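Local coordinates for uncharacterized DUF364 family protein (Pyrococcus horikoshii, PDB 3NPG) that is of unknown function but may chelate heavy-metal ions and includes a Rossmann-like domain, at residues T108-Q113 and L192-G197; H160-V165 and L180-D185; G4-R9 and E205-T210. All coordinates share one frame; numbering follows the deposited sequence.

Contact 1. Residues T108-Q113 and L192-G197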
ATOM      1  N   THR A 108     -21.526 -20.267   3.637  1.00 43.15           N
ATOM      2  CA  THR A 108     -22.023 -20.159   5.012  1.00 43.58           C
ATOM      3  C   THR A 108     -22.953 -21.338   5.372  1.00 48.40           C
ATOM      4  O   THR A 108     -22.882 -21.853   6.489  1.00 49.24           O
ATOM      5  CB  THR A 108     -22.703 -18.804   5.220  1.00 50.31           C
ATOM      6  OG1 THR A 108     -23.790 -18.681   4.295  1.00 51.30           O
ATOM      7  CG2 THR A 108     -21.737 -17.634   5.048  1.00 45.60           C
ATOM      8  N   GLU A 109     -23.798 -21.786   4.396  1.00 44.45           N
ATOM      9  CA  GLU A 109     -24.709 -22.937   4.563  1.00 44.84           C
ATOM     10  C   GLU A 109     -23.911 -24.216   4.751  1.00 48.36           C
ATOM     11  O   GLU A 109     -24.286 -25.069   5.562  1.00 49.36           O
ATOM     12  CB  GLU A 109     -25.625 -23.096   3.328  1.00 46.34           C
ATOM     13  CG  GLU A 109     -26.565 -21.931   3.084  1.00 58.78           C
ATOM     14  CD  GLU A 109     -27.409 -22.081   1.831  1.00 77.40           C
ATOM     15  OE1 GLU A 109     -28.163 -23.077   1.735  1.00 68.29           O
ATOM     16  OE2 GLU A 109     -27.319 -21.199   0.947  1.00 66.23           O
ATOM     17  N   LEU A 110     -22.828 -24.373   3.956  1.00 42.85           N
ATOM     18  CA  LEU A 110     -21.954 -25.542   3.991  1.00 42.04           C
ATOM     19  C   LEU A 110     -21.317 -25.726   5.381  1.00 46.10           C
ATOM     20  O   LEU A 110     -21.244 -26.855   5.878  1.00 45.66           O
ATOM     21  CB  LEU A 110     -20.862 -25.405   2.905  1.00 41.08           C
ATOM     22  CG  LEU A 110     -19.942 -26.612   2.717  1.00 45.40           C
ATOM     23  CD1 LEU A 110     -20.639 -27.722   1.935  1.00 45.90           C
ATOM     24  CD2 LEU A 110     -18.682 -26.214   2.025  1.00 46.09           C
ATOM     25  N   ILE A 111     -20.878 -24.609   6.013  1.00 42.95           N
ATOM     26  CA  ILE A 111     -20.266 -24.626   7.353  1.00 43.45           C
ATOM     27  C   ILE A 111     -21.283 -25.064   8.410  1.00 49.14           C
ATOM     28  O   ILE A 111     -20.935 -25.807   9.328  1.00 49.52           O
ATOM     29  CB  ILE A 111     -19.655 -23.234   7.706  1.00 46.19           C
ATOM     30  CG1 ILE A 111     -18.755 -22.676   6.562  1.00 45.68           C
ATOM     31  CG2 ILE A 111     -18.921 -23.269   9.050  1.00 47.53           C
ATOM     32  CD1 ILE A 111     -17.530 -23.548   6.170  1.00 51.08           C
ATOM     33  N   GLN A 112     -22.537 -24.596   8.281  1.00 46.63           N
ATOM     34  CA  GLN A 112     -23.606 -24.920   9.229  1.00 48.05           C
ATOM     35  C   GLN A 112     -23.954 -26.421   9.224  1.00 52.97           C
ATOM     36  O   GLN A 112     -24.429 -26.940  10.234  1.00 53.73           O
ATOM     37  CB  GLN A 112     -24.856 -24.067   8.949  1.00 49.90           C
ATOM     38  CG  GLN A 112     -24.667 -22.581   9.277  1.00 70.86           C
ATOM     39  CD  GLN A 112     -25.831 -21.739   8.804  1.00 97.01           C
ATOM     40  OE1 GLN A 112     -26.155 -21.688   7.606  1.00 92.44           O
ATOM     41  NE2 GLN A 112     -26.437 -21.000   9.722  1.00 92.29           N
ATOM     42  N   GLN A 113     -23.668 -27.123   8.102  1.00 49.03           N
ATOM     43  CA  GLN A 113     -23.927 -28.566   7.967  1.00 49.34           C
ATOM     44  C   GLN A 113     -22.968 -29.408   8.838  1.00 53.35           C
ATOM     45  O   GLN A 113     -23.202 -30.609   9.027  1.00 54.05           O
ATOM     46  CB  GLN A 113     -23.822 -29.004   6.489  1.00 50.28           C
ATOM     47  CG  GLN A 113     -24.915 -28.422   5.582  1.00 60.61           C
ATOM     48  CD  GLN A 113     -24.674 -28.731   4.113  1.00 74.64           C
ATOM     49  OE1 GLN A 113     -23.799 -29.533   3.746  1.00 68.60           O
ATOM     50  NE2 GLN A 113     -25.443 -28.098   3.244  1.00 65.75           N
ATOM     51  N   LEU A 192     -12.523 -29.244   7.704  1.00 29.68           N
ATOM     52  CA  LEU A 192     -13.274 -28.629   6.622  1.00 28.64           C
ATOM     53  C   LEU A 192     -12.460 -27.475   6.005  1.00 31.49           C
ATOM     54  O   LEU A 192     -12.220 -26.472   6.673  1.00 31.56           O
ATOM     55  CB  LEU A 192     -14.624 -28.111   7.175  1.00 28.82           C
ATOM     56  CG  LEU A 192     -15.590 -27.477   6.172  1.00 33.58           C
ATOM     57  CD1 LEU A 192     -16.135 -28.512   5.201  1.00 34.02           C
ATOM     58  CD2 LEU A 192     -16.728 -26.828   6.882  1.00 37.04           C
ATOM     59  N   ILE A 193     -11.974 -27.654   4.751  1.00 26.72           N
ATOM     60  CA  ILE A 193     -11.201 -26.628   4.036  1.00 25.45           C
ATOM     61  C   ILE A 193     -11.902 -26.274   2.729  1.00 29.66           C
ATOM     62  O   ILE A 193     -11.972 -27.105   1.817  1.00 29.24           O
ATOM     63  CB  ILE A 193      -9.716 -27.063   3.816  1.00 28.02           C
ATOM     64  CG1 ILE A 193      -9.031 -27.390   5.171  1.00 28.96           C
ATOM     65  CG2 ILE A 193      -8.937 -25.984   3.038  1.00 26.59           C
ATOM     66  CD1 ILE A 193      -7.728 -28.043   5.059  1.00 35.09           C
ATOM     67  N   VAL A 194     -12.466 -25.056   2.657  1.00 26.85           N
ATOM     68  CA  VAL A 194     -13.219 -24.596   1.487  1.00 26.47           C
ATOM     69  C   VAL A 194     -12.440 -23.526   0.719  1.00 30.92           C
ATOM     70  O   VAL A 194     -12.082 -22.492   1.290  1.00 30.65           O
ATOM     71  CB  VAL A 194     -14.636 -24.085   1.886  1.00 30.12           C
ATOM     72  CG1 VAL A 194     -15.479 -23.793   0.654  1.00 29.30           C
ATOM     73  CG2 VAL A 194     -15.341 -25.079   2.799  1.00 30.70           C
ATOM     74  N   ILE A 195     -12.190 -23.766  -0.575  1.00 27.81           N
ATOM     75  CA  ILE A 195     -11.543 -22.783  -1.452  1.00 27.41           C
ATOM     76  C   ILE A 195     -12.642 -22.073  -2.252  1.00 30.43           C
ATOM     77  O   ILE A 195     -13.267 -22.686  -3.120  1.00 29.13           O
ATOM     78  CB  ILE A 195     -10.467 -23.460  -2.367  1.00 30.88           C
ATOM     79  CG1 ILE A 195      -9.465 -24.331  -1.539  1.00 31.73           C
ATOM     80  CG2 ILE A 195      -9.737 -22.433  -3.232  1.00 31.74           C
ATOM     81  CD1 ILE A 195      -8.726 -23.592  -0.360  1.00 39.96           C
ATOM     82  N   THR A 196     -12.978 -20.833  -1.854  1.00 27.98           N
ATOM     83  CA  THR A 196     -14.124 -20.116  -2.411  1.00 28.04           C
ATOM     84  C   THR A 196     -13.747 -18.963  -3.337  1.00 31.30           C
ATOM     85  O   THR A 196     -12.810 -18.214  -3.055  1.00 31.14           O
ATOM     86  CB  THR A 196     -15.090 -19.681  -1.290  1.00 37.99           C
ATOM     87  OG1 THR A 196     -16.272 -19.135  -1.878  1.00 41.42           O
ATOM     88  CG2 THR A 196     -14.466 -18.667  -0.334  1.00 35.69           C
ATOM     89  N   GLY A 197     -14.535 -18.791  -4.398  1.00 27.02           N
ATOM     90  CA  GLY A 197     -14.356 -17.704  -5.351  1.00 26.36           C
ATOM     91  C   GLY A 197     -14.278 -18.154  -6.796  1.00 29.30           C
ATOM     92  O   GLY A 197     -13.988 -19.321  -7.076  1.00 29.44           O
TER
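Leu110 and Ile111, on helix 107-112, meet Leu192 and Val194, on strand 192-196, mainly through their methyl groups. Two pairs carry the apolar packing. Leu110 and Val194 reach toward each other tip to tip, CD2 of Leu110 lying 3.6 Å from CG2 of Val194. Ile111 crosses Leu192 at a slant, its CD1 lying 3.5 Å from CD2 of Leu192. The same CD1 of Ile111 also comes within 4.3 Å of Val194 CG2, so the two pairs merge into one patch. Leu110, Leu192 and Val194 all leave the backbone toward the opposing segment, whereas Ile111 sets out across it and arrives only with the end of its chain. With CG1 anti to the carbonyl carbon (chi1 -49°), and a second bend at chi2, Ile111 delivers that terminal methyl to the strand.

Backbone to backbone, residues 108-112 run almost antiparallel to 192-196 (171°), their axes 10.6 Å apart at closest, so side chains bridge the whole gap. The strand is bonded laterally: Leu192 and Val194 pair with strand 167-171, and Ile193 bonds to Thr213 and His214. Ile193 points to the other side of the sheet. This is the layered packing of a Rossmann-like alpha/beta domain, a helix laid on one face of a central, mainly parallel sheet, with Ile169 and His214 flanking the patch.

No hydrogen bond or charge pair joins helix to strand. All four touching residues are buried, so the cohesion across this contact comes from burial of apolar surface rather than from polar bonds.

Contact 2. Residues H160-V165 and L180-D185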
ATOM      1  N   HIS A 160       0.562 -19.295  12.432  1.00 30.45           N
ATOM      2  CA  HIS A 160       0.407 -19.627  13.849  1.00 30.76           C
ATOM      3  C   HIS A 160      -1.050 -19.934  14.252  1.00 34.12           C
ATOM      4  O   HIS A 160      -1.269 -20.662  15.217  1.00 34.78           O
ATOM      5  CB  HIS A 160       0.979 -18.506  14.727  1.00 31.96           C
ATOM      6  CG  HIS A 160       2.340 -18.047  14.305  1.00 35.50           C
ATOM      7  ND1 HIS A 160       3.476 -18.773  14.617  1.00 37.82           N
ATOM      8  CD2 HIS A 160       2.704 -16.944  13.609  1.00 36.91           C
ATOM      9  CE1 HIS A 160       4.489 -18.093  14.106  1.00 37.28           C
ATOM     10  NE2 HIS A 160       4.073 -16.985  13.490  1.00 37.11           N
ATOM     11  N   ILE A 161      -2.042 -19.356  13.537  1.00 29.02           N
ATOM     12  CA  ILE A 161      -3.463 -19.535  13.894  1.00 28.18           C
ATOM     13  C   ILE A 161      -4.135 -20.716  13.154  1.00 31.72           C
ATOM     14  O   ILE A 161      -4.958 -21.417  13.752  1.00 32.05           O
ATOM     15  CB  ILE A 161      -4.262 -18.199  13.769  1.00 30.36           C
ATOM     16  CG1 ILE A 161      -3.696 -17.131  14.747  1.00 30.50           C
ATOM     17  CG2 ILE A 161      -5.778 -18.423  14.004  1.00 30.89           C
ATOM     18  CD1 ILE A 161      -4.184 -15.722  14.504  1.00 34.42           C
ATOM     19  N   LEU A 162      -3.732 -20.979  11.881  1.00 27.24           N
ATOM     20  CA  LEU A 162      -4.288 -22.093  11.085  1.00 26.78           C
ATOM     21  C   LEU A 162      -4.231 -23.476  11.804  1.00 30.69           C
ATOM     22  O   LEU A 162      -5.207 -24.219  11.734  1.00 30.26           O
ATOM     23  CB  LEU A 162      -3.634 -22.177   9.686  1.00 26.55           C
ATOM     24  CG  LEU A 162      -4.013 -21.064   8.693  1.00 30.40           C
ATOM     25  CD1 LEU A 162      -3.099 -21.077   7.503  1.00 30.43           C
ATOM     26  CD2 LEU A 162      -5.458 -21.188   8.247  1.00 31.99           C
ATOM     27  N   PRO A 163      -3.137 -23.818  12.562  1.00 27.70           N
ATOM     28  CA  PRO A 163      -3.114 -25.125  13.252  1.00 28.28           C
ATOM     29  C   PRO A 163      -4.125 -25.240  14.405  1.00 32.80           C
ATOM     30  O   PRO A 163      -4.318 -26.335  14.938  1.00 32.91           O
ATOM     31  CB  PRO A 163      -1.666 -25.230  13.769  1.00 30.54           C
ATOM     32  CG  PRO A 163      -0.901 -24.196  13.012  1.00 34.32           C
ATOM     33  CD  PRO A 163      -1.859 -23.102  12.743  1.00 29.28           C
ATOM     34  N   GLU A 164      -4.776 -24.112  14.788  1.00 29.23           N
ATOM     35  CA  GLU A 164      -5.715 -24.085  15.921  1.00 29.98           C
ATOM     36  C   GLU A 164      -7.202 -24.088  15.493  1.00 34.78           C
ATOM     37  O   GLU A 164      -8.085 -24.234  16.351  1.00 35.49           O
ATOM     38  CB  GLU A 164      -5.429 -22.876  16.840  1.00 31.56           C
ATOM     39  CG  GLU A 164      -3.997 -22.808  17.360  1.00 41.62           C
ATOM     40  CD  GLU A 164      -3.555 -23.972  18.224  1.00 57.32           C
ATOM     41  OE1 GLU A 164      -4.411 -24.545  18.937  1.00 50.31           O
ATOM     42  OE2 GLU A 164      -2.342 -24.279  18.226  1.00 52.23           O
ATOM     43  N   VAL A 165      -7.479 -23.919  14.182  1.00 30.07           N
ATOM     44  CA  VAL A 165      -8.858 -23.832  13.675  1.00 28.92           C
ATOM     45  C   VAL A 165      -9.406 -25.185  13.172  1.00 33.28           C
ATOM     46  O   VAL A 165      -8.643 -26.033  12.702  1.00 32.48           O
ATOM     47  CB  VAL A 165      -9.025 -22.707  12.622  1.00 31.55           C
ATOM     48  CG1 VAL A 165      -8.688 -21.350  13.221  1.00 31.05           C
ATOM     49  CG2 VAL A 165      -8.176 -22.981  11.382  1.00 30.93           C
ATOM     50  N   LEU A 180      -1.569 -21.204  -1.017  1.00 21.42           N
ATOM     51  CA  LEU A 180      -2.341 -22.437  -0.811  1.00 21.56           C
ATOM     52  C   LEU A 180      -1.507 -23.572  -0.197  1.00 27.45           C
ATOM     53  O   LEU A 180      -1.992 -24.272   0.703  1.00 27.62           O
ATOM     54  CB  LEU A 180      -3.016 -22.894  -2.126  1.00 21.16           C
ATOM     55  CG  LEU A 180      -3.886 -24.184  -2.045  1.00 25.95           C
ATOM     56  CD1 LEU A 180      -4.999 -24.046  -1.005  1.00 26.00           C
ATOM     57  CD2 LEU A 180      -4.481 -24.518  -3.387  1.00 27.83           C
ATOM     58  N   ASP A 181      -0.251 -23.744  -0.667  1.00 24.62           N
ATOM     59  CA  ASP A 181       0.654 -24.792  -0.162  1.00 24.52           C
ATOM     60  C   ASP A 181       0.908 -24.655   1.340  1.00 26.99           C
ATOM     61  O   ASP A 181       0.902 -25.658   2.056  1.00 27.94           O
ATOM     62  CB  ASP A 181       1.979 -24.785  -0.933  1.00 26.72           C
ATOM     63  CG  ASP A 181       1.866 -25.313  -2.350  1.00 37.48           C
ATOM     64  OD1 ASP A 181       1.233 -24.634  -3.188  1.00 37.33           O
ATOM     65  OD2 ASP A 181       2.470 -26.354  -2.638  1.00 44.99           O
HETATM   66  N   MSE A 182       1.107 -23.408   1.821  1.00 21.84           N
HETATM   67  CA  MSE A 182       1.333 -23.122   3.244  1.00 21.57           C
HETATM   68  C   MSE A 182       0.048 -23.343   4.062  1.00 27.36           C
HETATM   69  O   MSE A 182       0.092 -24.001   5.107  1.00 28.29           O
HETATM   70  CB  MSE A 182       1.859 -21.678   3.427  1.00 23.27           C
HETATM   71  CG  MSE A 182       2.166 -21.305   4.892  1.00 29.85           C
HETATM   72 SE   MSE A 182       0.624 -20.596   5.849  0.75 36.74          SE
HETATM   73  CE  MSE A 182       0.297 -19.015   4.784  1.00 32.63           C
ATOM     74  N   ILE A 183      -1.098 -22.798   3.576  1.00 23.78           N
ATOM     75  CA  ILE A 183      -2.400 -22.920   4.242  1.00 23.57           C
ATOM     76  C   ILE A 183      -2.743 -24.381   4.541  1.00 29.40           C
ATOM     77  O   ILE A 183      -3.125 -24.703   5.668  1.00 30.39           O
ATOM     78  CB  ILE A 183      -3.517 -22.202   3.415  1.00 25.73           C
ATOM     79  CG1 ILE A 183      -3.320 -20.669   3.442  1.00 25.46           C
ATOM     80  CG2 ILE A 183      -4.931 -22.597   3.913  1.00 25.94           C
ATOM     81  CD1 ILE A 183      -4.041 -19.916   2.317  1.00 28.14           C
ATOM     82  N   LEU A 184      -2.552 -25.272   3.551  1.00 26.09           N
ATOM     83  CA  LEU A 184      -2.835 -26.703   3.717  1.00 26.01           C
ATOM     84  C   LEU A 184      -1.849 -27.376   4.667  1.00 30.58           C
ATOM     85  O   LEU A 184      -2.251 -28.210   5.472  1.00 31.06           O
ATOM     86  CB  LEU A 184      -2.853 -27.417   2.354  1.00 25.78           C
ATOM     87  CG  LEU A 184      -3.982 -26.996   1.402  1.00 29.64           C
ATOM     88  CD1 LEU A 184      -3.826 -27.653   0.056  1.00 29.89           C
ATOM     89  CD2 LEU A 184      -5.350 -27.317   1.993  1.00 31.77           C
ATOM     90  N   ASP A 185      -0.562 -26.988   4.601  1.00 28.08           N
ATOM     91  CA  ASP A 185       0.469 -27.537   5.487  1.00 29.11           C
ATOM     92  C   ASP A 185       0.192 -27.173   6.953  1.00 33.02           C
ATOM     93  O   ASP A 185       0.412 -28.001   7.844  1.00 33.75           O
ATOM     94  CB  ASP A 185       1.868 -27.044   5.061  1.00 31.61           C
ATOM     95  CG  ASP A 185       2.969 -27.299   6.094  1.00 49.46           C
ATOM     96  OD1 ASP A 185       3.121 -28.468   6.528  1.00 52.17           O
ATOM     97  OD2 ASP A 185       3.700 -26.336   6.436  1.00 56.12           O
TER
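Leu162 overlaps the middle of helix 180-186 with a single methyl, CD1, which lies 3.8 Å from the backbone CA of Ile183. The same methyl is 4.1 Å from Ile183 CG1, so it rests against both the main chain and the root of the isoleucine side chain. The third neighbour is the selenium of Met182, a selenomethionine in this crystal: its SE stands 4.1 Å from Leu162 CD1. Met182 starts with CG anti to the backbone N (chi1 -178°), then bends at chi2 and again at chi3, which curls the selenium back toward the leucine. Leu162 is the one side chain of 160-165 that touches the other segment, and it does so from a short 3-10 turn following helix 158-161. The side-chain packing is apolar, and no hydrogen bond joins the two segments.

Beneath it lies strand 118-122: Leu162 packs on Ala120 and Ile122, and Ile183 also reaches Ile122, so turn and helix share one face of the mainly parallel sheet. Leu162 and Pro163 touch Arg186 farther along helix 180-186, while Ile183 packs on Cys174 of helix 174-177. On another flank comes the second subunit, where His160 NE2 bonds to Gly178 O and Met182 packs on Tyr159, both partners of that subunit. The contact thus sits between the sheet, the helices beside it and the subunit interface.

Contact 3. Residues G4-R9 and E205-T210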
ATOM      1  N   GLY A   4       7.936 -27.241  -6.973  1.00 33.14           N
ATOM      2  CA  GLY A   4       7.507 -27.735  -5.666  1.00 32.77           C
ATOM      3  C   GLY A   4       6.079 -27.367  -5.315  1.00 35.26           C
ATOM      4  O   GLY A   4       5.505 -27.921  -4.371  1.00 35.17           O
HETATM    5  N   MSE A   5       5.495 -26.414  -6.075  1.00 29.67           N
HETATM    6  CA  MSE A   5       4.138 -25.923  -5.863  1.00 27.53           C
HETATM    7  C   MSE A   5       3.113 -26.993  -6.106  1.00 30.92           C
HETATM    8  O   MSE A   5       3.279 -27.808  -7.014  1.00 31.06           O
HETATM    9  CB  MSE A   5       3.840 -24.756  -6.818  1.00 29.02           C
HETATM   10  CG  MSE A   5       4.613 -23.505  -6.530  1.00 35.66           C
HETATM   11 SE   MSE A   5       3.915 -22.028  -7.585  0.75 42.70          SE
HETATM   12  CE  MSE A   5       2.433 -21.583  -6.519  1.00 38.89           C
ATOM     13  N   LEU A   6       1.972 -26.908  -5.402  1.00 26.88           N
ATOM     14  CA  LEU A   6       0.792 -27.694  -5.729  1.00 26.33           C
ATOM     15  C   LEU A   6       0.303 -27.265  -7.131  1.00 30.50           C
ATOM     16  O   LEU A   6      -0.156 -28.101  -7.909  1.00 30.39           O
ATOM     17  CB  LEU A   6      -0.310 -27.444  -4.682  1.00 25.74           C
ATOM     18  CG  LEU A   6      -1.658 -28.147  -4.914  1.00 29.70           C
ATOM     19  CD1 LEU A   6      -1.499 -29.646  -4.936  1.00 29.98           C
ATOM     20  CD2 LEU A   6      -2.665 -27.739  -3.862  1.00 31.50           C
ATOM     21  N   LEU A   7       0.496 -25.968  -7.470  1.00 26.57           N
ATOM     22  CA  LEU A   7       0.126 -25.395  -8.767  1.00 26.01           C
ATOM     23  C   LEU A   7       0.972 -25.995  -9.909  1.00 31.60           C
ATOM     24  O   LEU A   7       0.520 -26.035 -11.051  1.00 31.90           O
ATOM     25  CB  LEU A   7       0.293 -23.866  -8.716  1.00 25.40           C
ATOM     26  CG  LEU A   7      -0.516 -23.044  -9.705  1.00 29.00           C
ATOM     27  CD1 LEU A   7      -1.968 -23.481  -9.726  1.00 29.27           C
ATOM     28  CD2 LEU A   7      -0.415 -21.586  -9.381  1.00 29.71           C
ATOM     29  N   SER A   8       2.182 -26.492  -9.586  1.00 28.91           N
ATOM     30  CA  SER A   8       3.052 -27.134 -10.573  1.00 29.16           C
ATOM     31  C   SER A   8       2.529 -28.528 -10.907  1.00 33.07           C
ATOM     32  O   SER A   8       2.732 -29.011 -12.019  1.00 33.19           O
ATOM     33  CB  SER A   8       4.474 -27.220 -10.044  1.00 33.31           C
ATOM     34  OG  SER A   8       5.408 -27.316 -11.104  1.00 45.16           O
ATOM     35  N   ARG A   9       1.843 -29.169  -9.947  1.00 29.76           N
ATOM     36  CA  ARG A   9       1.264 -30.500 -10.144  1.00 29.71           C
ATOM     37  C   ARG A   9      -0.089 -30.401 -10.836  1.00 33.36           C
ATOM     38  O   ARG A   9      -0.428 -31.265 -11.650  1.00 34.25           O
ATOM     39  CB  ARG A   9       1.147 -31.249  -8.806  1.00 28.32           C
ATOM     40  CG  ARG A   9       2.500 -31.476  -8.124  1.00 36.59           C
ATOM     41  CD  ARG A   9       2.407 -32.403  -6.919  1.00 43.43           C
ATOM     42  NE  ARG A   9       1.740 -31.773  -5.775  1.00 47.69           N
ATOM     43  CZ  ARG A   9       2.362 -31.014  -4.874  1.00 58.59           C
ATOM     44  NH1 ARG A   9       3.659 -30.749  -4.998  1.00 41.42           N
ATOM     45  NH2 ARG A   9       1.686 -30.489  -3.863  1.00 48.03           N
ATOM     46  N   GLU A 205     -10.733 -33.099  -9.101  1.00 26.04           N
ATOM     47  CA  GLU A 205      -9.742 -34.176  -9.252  1.00 26.26           C
ATOM     48  C   GLU A 205      -8.289 -33.660  -9.155  1.00 31.80           C
ATOM     49  O   GLU A 205      -7.389 -34.427  -8.807  1.00 32.85           O
ATOM     50  CB  GLU A 205      -9.962 -34.941 -10.572  1.00 27.62           C
ATOM     51  CG  GLU A 205      -9.751 -34.095 -11.821  1.00 31.94           C
ATOM     52  CD  GLU A 205      -9.975 -34.835 -13.119  1.00 41.14           C
ATOM     53  OE1 GLU A 205     -11.147 -35.145 -13.431  1.00 33.12           O
ATOM     54  OE2 GLU A 205      -8.983 -35.079 -13.841  1.00 29.60           O
ATOM     55  N   PHE A 206      -8.066 -32.354  -9.456  1.00 27.68           N
ATOM     56  CA  PHE A 206      -6.737 -31.738  -9.367  1.00 27.02           C
ATOM     57  C   PHE A 206      -6.294 -31.597  -7.911  1.00 31.14           C
ATOM     58  O   PHE A 206      -5.093 -31.571  -7.628  1.00 30.61           O
ATOM     59  CB  PHE A 206      -6.727 -30.357 -10.055  1.00 27.92           C
ATOM     60  CG  PHE A 206      -7.002 -30.367 -11.543  1.00 29.13           C
ATOM     61  CD1 PHE A 206      -6.646 -31.460 -12.326  1.00 32.52           C
ATOM     62  CD2 PHE A 206      -7.501 -29.237 -12.181  1.00 30.65           C
ATOM     63  CE1 PHE A 206      -6.881 -31.460 -13.705  1.00 33.34           C
ATOM     64  CE2 PHE A 206      -7.709 -29.228 -13.563  1.00 33.17           C
ATOM     65  CZ  PHE A 206      -7.398 -30.338 -14.315  1.00 31.79           C
ATOM     66  N   LEU A 207      -7.267 -31.496  -6.984  1.00 28.36           N
ATOM     67  CA  LEU A 207      -6.984 -31.336  -5.559  1.00 28.07           C
ATOM     68  C   LEU A 207      -7.135 -32.660  -4.786  1.00 33.20           C
ATOM     69  O   LEU A 207      -7.122 -32.654  -3.552  1.00 33.25           O
ATOM     70  CB  LEU A 207      -7.872 -30.226  -4.948  1.00 27.20           C
ATOM     71  CG  LEU A 207      -7.613 -28.801  -5.481  1.00 30.59           C
ATOM     72  CD1 LEU A 207      -8.673 -27.846  -5.013  1.00 30.21           C
ATOM     73  CD2 LEU A 207      -6.227 -28.300  -5.073  1.00 32.32           C
ATOM     74  N   LYS A 208      -7.223 -33.806  -5.516  1.00 30.17           N
ATOM     75  CA  LYS A 208      -7.292 -35.136  -4.894  1.00 30.70           C
ATOM     76  C   LYS A 208      -6.004 -35.412  -4.137  1.00 33.97           C
ATOM     77  O   LYS A 208      -4.909 -35.171  -4.664  1.00 33.36           O
ATOM     78  CB  LYS A 208      -7.522 -36.226  -5.953  1.00 33.94           C
ATOM     79  CG  LYS A 208      -8.982 -36.480  -6.272  1.00 51.49           C
ATOM     80  CD  LYS A 208      -9.123 -37.585  -7.325  1.00 65.94           C
ATOM     81  CE  LYS A 208     -10.556 -38.001  -7.543  1.00 79.36           C
ATOM     82  NZ  LYS A 208     -11.039 -38.908  -6.460  1.00 90.93           N
ATOM     83  N   GLY A 209      -6.138 -35.864  -2.893  1.00 30.21           N
ATOM     84  CA  GLY A 209      -4.997 -36.136  -2.028  1.00 30.03           C
ATOM     85  C   GLY A 209      -4.682 -34.999  -1.076  1.00 32.45           C
ATOM     86  O   GLY A 209      -4.143 -35.230   0.007  1.00 33.27           O
ATOM     87  N   THR A 210      -5.033 -33.752  -1.462  1.00 27.00           N
ATOM     88  CA  THR A 210      -4.800 -32.580  -0.606  1.00 26.00           C
ATOM     89  C   THR A 210      -5.808 -32.526   0.543  1.00 29.07           C
ATOM     90  O   THR A 210      -6.766 -33.302   0.562  1.00 28.59           O
ATOM     91  CB  THR A 210      -4.803 -31.269  -1.435  1.00 30.39           C
ATOM     92  OG1 THR A 210      -6.133 -30.977  -1.856  1.00 28.30           O
ATOM     93  CG2 THR A 210      -3.864 -31.325  -2.632  1.00 27.89           C
TER
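Leu6 spreads its two methyls over two residues of 205-210. Its CG stands anti to the backbone N, which carries the fork toward the loop: CD1 reaches Thr210 CG2 at 3.7 Å, and CD2 meets Leu207 CD2 at 3.8 Å. The two leucines cross at about a right angle, while Leu6 and Thr210 meet at a slant. CG2 of Thr210 lies 4.0 Å from Leu6 CD2 as well, so one methyl touches both branches.

Residues 207-210 form a type II beta turn, in the connection between parallel strands 192-196 and 214-220 of the Rossmann-like sheet, with Gly209 at a positive phi. Its Leu207 O takes two bonds from Thr210, from N at 3.2 Å and from OG1 at 2.6 Å. The hydroxyl is placed between backbone N and carbonyl carbon (chi1 72°), and this same rotation turns CG2 to Leu6. OG1 approaches with a C=O...donor angle of 132°. It is tilted 17° from the carbonyl plane. With an alanine in place of Thr210, Leu207 O would probably lose its second donor and both methyls of Leu6 a packing partner.

Leu180 and Leu184 of helix 180-186 also pack on Leu6, and Leu184 touches Thr210.

From the N terminus, the start of helix 6-17 enters contact 3 at once, but that contact closes only when the chain returns at 205-210, the widest of the three loops. Within it, contact 1 runs from helix 107-112 to strand 192-196, and within that again contact 2 joins 160-165 to 180-185; the three are concentric, none crossing. Contacts 1 and 2 lean on opposite faces of strand 192-196: Ile195 and Ile193 touch Leu180 and Leu184. Contact 3 packs against helix 180-186 of contact 2, where Asp181 OD2 probably hydrogen-bonds Leu6 N. Contacts 1 and 3 do not touch. Together they tie the N-terminal helix to the Rossmann-like sheet and its helices.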